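Local coordinates for occlusion-derived virus envelope protein E66 (Autographa californica nucleopolyhedrovirus, PDB 3VSN) that cleaves non-sulfated chondroitin as a lyase of the viral envelope and is essential for oral infection of the insect host, at residues A[137-140]-A[141-145]; A[169-172]-A[173-177]. One frame throughout, in Å; residues are numbered along the deposited sequence.

Contact 1 of 2, residues A[137-140]-A[141-145]; sequences WYHF and TITMP
Ile142 lays its CG1 over one face of the Tyr138 ring, a CH-pi contact 3.9 Å from CG1 to the ring centroid and 20° off the normal. Its CG2 branch reaches further along the same ring, toward CZ and OH. The tyrosine has a first torsion of -168°, which sets CG opposite the backbone N, and the ring meets Ile142, one turn further along the chain. Trp137 meets that turn differently: the edge of its six-membered ring comes up to Thr141, with CE3 3.6 Å from Thr141 CB. The backbone bonds here belong to the first turns of helix 138-154. Trp137 O accepts both Phe140 N (3.1 Å) and Thr141 N (3.3 Å), and Ile142 N binds Tyr138 O at 2.8 Å. A wider, pi-type turn follows, in which Met144 N takes the carbonyl of His139, five residues back, at 2.8 Å. Pro145 has no N-H to continue the ladder; its CD sits 3.3 Å from Phe140 O, a buried carbonyl left without a hydrogen-bond partner, and the helix kinks here. Further out, Glu51 binds Tyr138 OH and Ser182 binds Thr141 OG1, while Arg187 makes a cation-pi contact with Trp137. The indole also touches Asn191, a catalytic proton acceptor, so the residue leading into this helix borders the active site, consistent with a cleft wall in a polysaccharide lyase family 8-like alpha-helical domain.

Contact 2 of 2, residues A[169-172]-A[173-177]; sequences RYWL and GLYLP
Tyr170 and Trp171, neighbours in sequence, present their rings to Leu174 and Tyr175 one turn on. One face of the Trp171 indole carries Tyr170 CD1, 3.7 Å above its plane and offset toward the rim; at the indole edge, near its plane, lies Tyr175 CE1, 3.9 Å from Trp171 CE3. The edge of the Tyr170 ring receives Trp171 CD1, and that of Tyr175 receives the carbonyl oxygen Trp171 O, 3.5 Å from Tyr175 CD1. Leu174 reaches both rings of the first pair with a single methyl: CD1 is 3.5 Å from Tyr170 CE1 and 4.0 Å from Trp171 CZ3. Tyr170 has CG opposite its backbone N (chi1 -175°), whereas Trp171 has CG opposite its carbonyl carbon (chi1 -72°); with these two torsions Tyr170 CD1 stands over the indole face. This is the C-terminal end of helix 161-175 in the alpha/alpha-toroid part of the lyase, where i to i+4 bonding runs out. Tyr175 N binds Trp171 O at 2.9 Å, with the donor tilted from the carbonyl plane, and Leu176 N still binds Leu172 O at 2.7 Å; from Leu176 on, the backbone leaves helical angles. Earlier, Gly173 N approaches Arg169 O from well above the carbonyl plane; that oxygen also accepts from Arg206. The polar tips are held from the loop before helix 138-154: Asp122 binds Tyr170 OH, and the carbonyl of Pro121 binds Tyr175 OH. Toward helix 138-154, Leu172 packs on Pro145 and Phe148.

In the fold
After helices 29-48, 75-93 and 103-119, the chain enters helix 138-154 at contact 1, turns back, and runs along helix 161-175 to its end at contact 2. Each contact joins neighbouring turns of its own helix and closes no long loop; the two follow in series, neither nesting nor crossing. Their centres are 12 Å apart because the start of one helix lies beside the end of the next. Pro145 CA meets Leu172 CD2 at 3.9 Å, Pro145 CB packs on Leu176 CD2, and Met144 CE approaches Tyr175. Ser182 bonds to both, through Thr141 OG1 and Tyr175 O, and helix 189-205, which carries Asn191, touches both.

Contact 1 of 2, residues A[137-140]-A[141-145]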
loop_
_atom_site.group_PDB
_atom_site.type_symbol
_atom_site.label_atom_id
_atom_site.label_comp_id
_atom_site.label_asym_id
_atom_site.label_seq_id
_atom_site.Cartn_x
_atom_site.Cartn_y
_atom_site.Cartn_z
ATOM N N TRP A 137 -22.883 -6.301 -15.969
ATOM C CA TRP A 137 -22.173 -6.319 -17.245
ATOM C C TRP A 137 -20.712 -6.675 -17.119
ATOM O O TRP A 137 -20.078 -7.046 -18.111
ATOM C CB TRP A 137 -22.308 -4.954 -17.912
ATOM C CG TRP A 137 -21.722 -3.843 -17.071
ATOM C CD1 TRP A 137 -22.384 -3.026 -16.156
ATOM C CD2 TRP A 137 -20.316 -3.420 -17.012
ATOM N NE1 TRP A 137 -21.512 -2.142 -15.567
ATOM C CE2 TRP A 137 -20.257 -2.326 -16.033
ATOM C CE3 TRP A 137 -19.150 -3.811 -17.659
ATOM C CZ2 TRP A 137 -19.070 -1.673 -15.733
ATOM C CZ3 TRP A 137 -17.958 -3.151 -17.342
ATOM C CH2 TRP A 137 -17.921 -2.106 -16.404
ATOM N N TYR A 138 -20.173 -6.560 -15.903
ATOM C CA TYR A 138 -18.722 -6.617 -15.650
ATOM C C TYR A 138 -17.983 -7.759 -16.346
ATOM O O TYR A 138 -17.062 -7.522 -17.128
ATOM C CB TYR A 138 -18.427 -6.642 -14.143
ATOM C CG TYR A 138 -16.965 -6.416 -13.788
ATOM C CD1 TYR A 138 -16.426 -5.129 -13.762
ATOM C CD2 TYR A 138 -16.125 -7.487 -13.471
ATOM C CE1 TYR A 138 -15.097 -4.911 -13.433
ATOM C CE2 TYR A 138 -14.790 -7.280 -13.140
ATOM C CZ TYR A 138 -14.283 -5.989 -13.123
ATOM O OH TYR A 138 -12.962 -5.764 -12.798
ATOM N N HIS A 139 -18.385 -8.991 -16.055
ATOM C CA HIS A 139 -17.666 -10.166 -16.543
ATOM C C HIS A 139 -17.765 -10.388 -18.029
ATOM O O HIS A 139 -16.947 -11.104 -18.607
ATOM C CB HIS A 139 -18.067 -11.404 -15.754
ATOM C CG HIS A 139 -17.522 -11.416 -14.347
ATOM N ND1 HIS A 139 -18.312 -11.426 -13.261
ATOM C CD2 HIS A 139 -16.208 -11.400 -13.880
ATOM C CE1 HIS A 139 -17.547 -11.428 -12.152
ATOM N NE2 HIS A 139 -16.259 -11.409 -12.534
ATOM N N PHE A 140 -18.745 -9.752 -18.666
ATOM C CA PHE A 140 -18.892 -9.834 -20.118
ATOM C C PHE A 140 -17.932 -8.892 -20.846
ATOM O O PHE A 140 -17.398 -9.236 -21.902
ATOM C CB PHE A 140 -20.344 -9.563 -20.532
ATOM C CG PHE A 140 -21.330 -10.520 -19.924
ATOM C CD1 PHE A 140 -21.477 -11.805 -20.436
ATOM C CD2 PHE A 140 -22.101 -10.143 -18.829
ATOM C CE1 PHE A 140 -22.380 -12.698 -19.869
ATOM C CE2 PHE A 140 -23.006 -11.027 -18.261
ATOM C CZ PHE A 140 -23.145 -12.306 -18.780
ATOM N N THR A 141 -17.712 -7.714 -20.267
ATOM C CA THR A 141 -16.864 -6.678 -20.855
ATOM C C THR A 141 -15.394 -6.808 -20.435
ATOM O O THR A 141 -14.482 -6.568 -21.236
ATOM C CB THR A 141 -17.391 -5.278 -20.467
ATOM O OG1 THR A 141 -18.671 -5.068 -21.072
ATOM C CG2 THR A 141 -16.446 -4.182 -20.912
ATOM N N ILE A 142 -15.175 -7.187 -19.177
ATOM C CA ILE A 142 -13.835 -7.183 -18.588
ATOM C C ILE A 142 -13.188 -8.563 -18.648
ATOM O O ILE A 142 -12.172 -8.744 -19.319
ATOM C CB ILE A 142 -13.848 -6.635 -17.134
ATOM C CG1 ILE A 142 -14.458 -5.223 -17.079
ATOM C CG2 ILE A 142 -12.451 -6.654 -16.515
ATOM C CD1 ILE A 142 -13.789 -4.191 -17.973
ATOM N N THR A 143 -13.790 -9.533 -17.966
ATOM C CA THR A 143 -13.177 -10.850 -17.797
ATOM C C THR A 143 -13.256 -11.730 -19.049
ATOM O O THR A 143 -12.276 -12.380 -19.416
ATOM C CB THR A 143 -13.775 -11.594 -16.589
ATOM O OG1 THR A 143 -13.970 -10.667 -15.513
ATOM C CG2 THR A 143 -12.841 -12.702 -16.123
ATOM N N MET A 144 -14.411 -11.742 -19.705
ATOM C CA MET A 144 -14.612 -12.612 -20.868
ATOM C C MET A 144 -13.643 -12.363 -22.038
ATOM O O MET A 144 -13.092 -13.321 -22.574
ATOM C CB MET A 144 -16.066 -12.575 -21.344
ATOM C CG MET A 144 -16.403 -13.642 -22.376
ATOM S SD MET A 144 -18.071 -13.432 -23.022
ATOM C CE MET A 144 -17.862 -11.985 -24.061
ATOM N N PRO A 145 -13.422 -11.090 -22.436
ATOM C CA PRO A 145 -12.449 -10.873 -23.512
ATOM C C PRO A 145 -11.043 -11.382 -23.173
ATOM O O PRO A 145 -10.318 -11.819 -24.067
ATOM C CB PRO A 145 -12.459 -9.354 -23.687
ATOM C CG PRO A 145 -13.836 -8.958 -23.271
ATOM C CD PRO A 145 -14.111 -9.834 -22.080
#

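Contact 2 of 2, residues A[169-172]-A[173-177]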
loop_
_atom_site.group_PDB
_atom_site.type_symbol
_atom_site.label_atom_id
_atom_site.label_comp_id
_atom_site.label_asym_id
_atom_site.label_seq_id
_atom_site.Cartn_x
_atom_site.Cartn_y
_atom_site.Cartn_z
ATOM N N ARG A 169 -11.811 -13.077 -33.159
ATOM C CA ARG A 169 -12.082 -12.027 -34.149
ATOM C C ARG A 169 -13.574 -11.726 -34.254
ATOM O O ARG A 169 -13.977 -10.562 -34.250
ATOM C CB ARG A 169 -11.518 -12.403 -35.526
ATOM C CG ARG A 169 -10.010 -12.237 -35.654
ATOM C CD ARG A 169 -9.543 -12.428 -37.091
ATOM N NE ARG A 169 -9.622 -13.828 -37.499
ATOM C CZ ARG A 169 -8.600 -14.682 -37.484
ATOM N NH1 ARG A 169 -8.794 -15.931 -37.866
ATOM N NH2 ARG A 169 -7.387 -14.295 -37.096
ATOM N N TYR A 170 -14.397 -12.770 -34.328
ATOM C CA TYR A 170 -15.831 -12.561 -34.464
ATOM C C TYR A 170 -16.501 -12.038 -33.193
ATOM O O TYR A 170 -17.183 -11.019 -33.228
ATOM C CB TYR A 170 -16.563 -13.813 -34.956
ATOM C CG TYR A 170 -18.027 -13.521 -35.206
ATOM C CD1 TYR A 170 -18.991 -13.783 -34.231
ATOM C CD2 TYR A 170 -18.439 -12.937 -36.403
ATOM C CE1 TYR A 170 -20.328 -13.494 -34.453
ATOM C CE2 TYR A 170 -19.773 -12.644 -36.633
ATOM C CZ TYR A 170 -20.709 -12.922 -35.660
ATOM O OH TYR A 170 -22.030 -12.628 -35.893
ATOM N N TRP A 171 -16.323 -12.747 -32.083
ATOM C CA TRP A 171 -17.070 -12.435 -30.866
ATOM C C TRP A 171 -16.622 -11.182 -30.167
ATOM O O TRP A 171 -17.446 -10.465 -29.588
ATOM C CB TRP A 171 -17.131 -13.637 -29.930
ATOM C CG TRP A 171 -18.052 -14.696 -30.481
ATOM C CD1 TRP A 171 -17.703 -15.889 -31.110
ATOM C CD2 TRP A 171 -19.521 -14.656 -30.523
ATOM N NE1 TRP A 171 -18.821 -16.580 -31.507
ATOM C CE2 TRP A 171 -19.945 -15.897 -31.185
ATOM C CE3 TRP A 171 -20.491 -13.754 -30.086
ATOM C CZ2 TRP A 171 -21.286 -16.200 -31.389
ATOM C CZ3 TRP A 171 -21.840 -14.071 -30.297
ATOM C CH2 TRP A 171 -22.226 -15.266 -30.932
ATOM N N LEU A 172 -15.327 -10.885 -30.232
ATOM C CA LEU A 172 -14.834 -9.625 -29.681
ATOM C C LEU A 172 -15.178 -8.476 -30.621
ATOM O O LEU A 172 -15.382 -7.353 -30.172
ATOM C CB LEU A 172 -13.335 -9.680 -29.359
ATOM C CG LEU A 172 -12.900 -10.679 -28.273
ATOM C CD1 LEU A 172 -11.501 -10.346 -27.776
ATOM C CD2 LEU A 172 -13.873 -10.718 -27.099
ATOM N N GLY A 173 -15.266 -8.769 -31.918
ATOM C CA GLY A 173 -15.771 -7.803 -32.895
ATOM C C GLY A 173 -17.151 -7.301 -32.509
ATOM O O GLY A 173 -17.468 -6.126 -32.694
ATOM N N LEU A 174 -17.963 -8.197 -31.951
ATOM C CA LEU A 174 -19.294 -7.845 -31.474
ATOM C C LEU A 174 -19.288 -7.224 -30.076
ATOM O O LEU A 174 -19.896 -6.175 -29.866
ATOM C CB LEU A 174 -20.221 -9.065 -31.493
ATOM C CG LEU A 174 -20.693 -9.631 -32.837
ATOM C CD1 LEU A 174 -21.588 -10.832 -32.581
ATOM C CD2 LEU A 174 -21.429 -8.594 -33.676
ATOM N N TYR A 175 -18.604 -7.871 -29.130
ATOM C CA TYR A 175 -18.690 -7.491 -27.714
ATOM C C TYR A 175 -17.688 -6.430 -27.264
ATOM O O TYR A 175 -17.888 -5.776 -26.237
ATOM C CB TYR A 175 -18.623 -8.731 -26.819
ATOM C CG TYR A 175 -19.953 -9.434 -26.734
ATOM C CD1 TYR A 175 -20.368 -10.306 -27.743
ATOM C CD2 TYR A 175 -20.814 -9.206 -25.661
ATOM C CE1 TYR A 175 -21.595 -10.939 -27.678
ATOM C CE2 TYR A 175 -22.045 -9.841 -25.585
ATOM C CZ TYR A 175 -22.428 -10.704 -26.597
ATOM O OH TYR A 175 -23.648 -11.332 -26.532
ATOM N N LEU A 176 -16.624 -6.264 -28.039
ATOM C CA LEU A 176 -15.613 -5.249 -27.772
ATOM C C LEU A 176 -15.241 -4.568 -29.097
ATOM O O LEU A 176 -14.106 -4.692 -29.570
ATOM C CB LEU A 176 -14.396 -5.903 -27.101
ATOM C CG LEU A 176 -13.329 -5.072 -26.385
ATOM C CD1 LEU A 176 -13.941 -4.209 -25.290
ATOM C CD2 LEU A 176 -12.263 -5.992 -25.802
ATOM N N PRO A 177 -16.212 -3.855 -29.716
ATOM C CA PRO A 177 -16.019 -3.295 -31.063
ATOM C C PRO A 177 -14.939 -2.212 -31.140
ATOM O O PRO A 177 -14.332 -2.026 -32.197
ATOM C CB PRO A 177 -17.396 -2.717 -31.409
ATOM C CG PRO A 177 -18.055 -2.472 -30.096
ATOM C CD PRO A 177 -17.556 -3.550 -29.185
#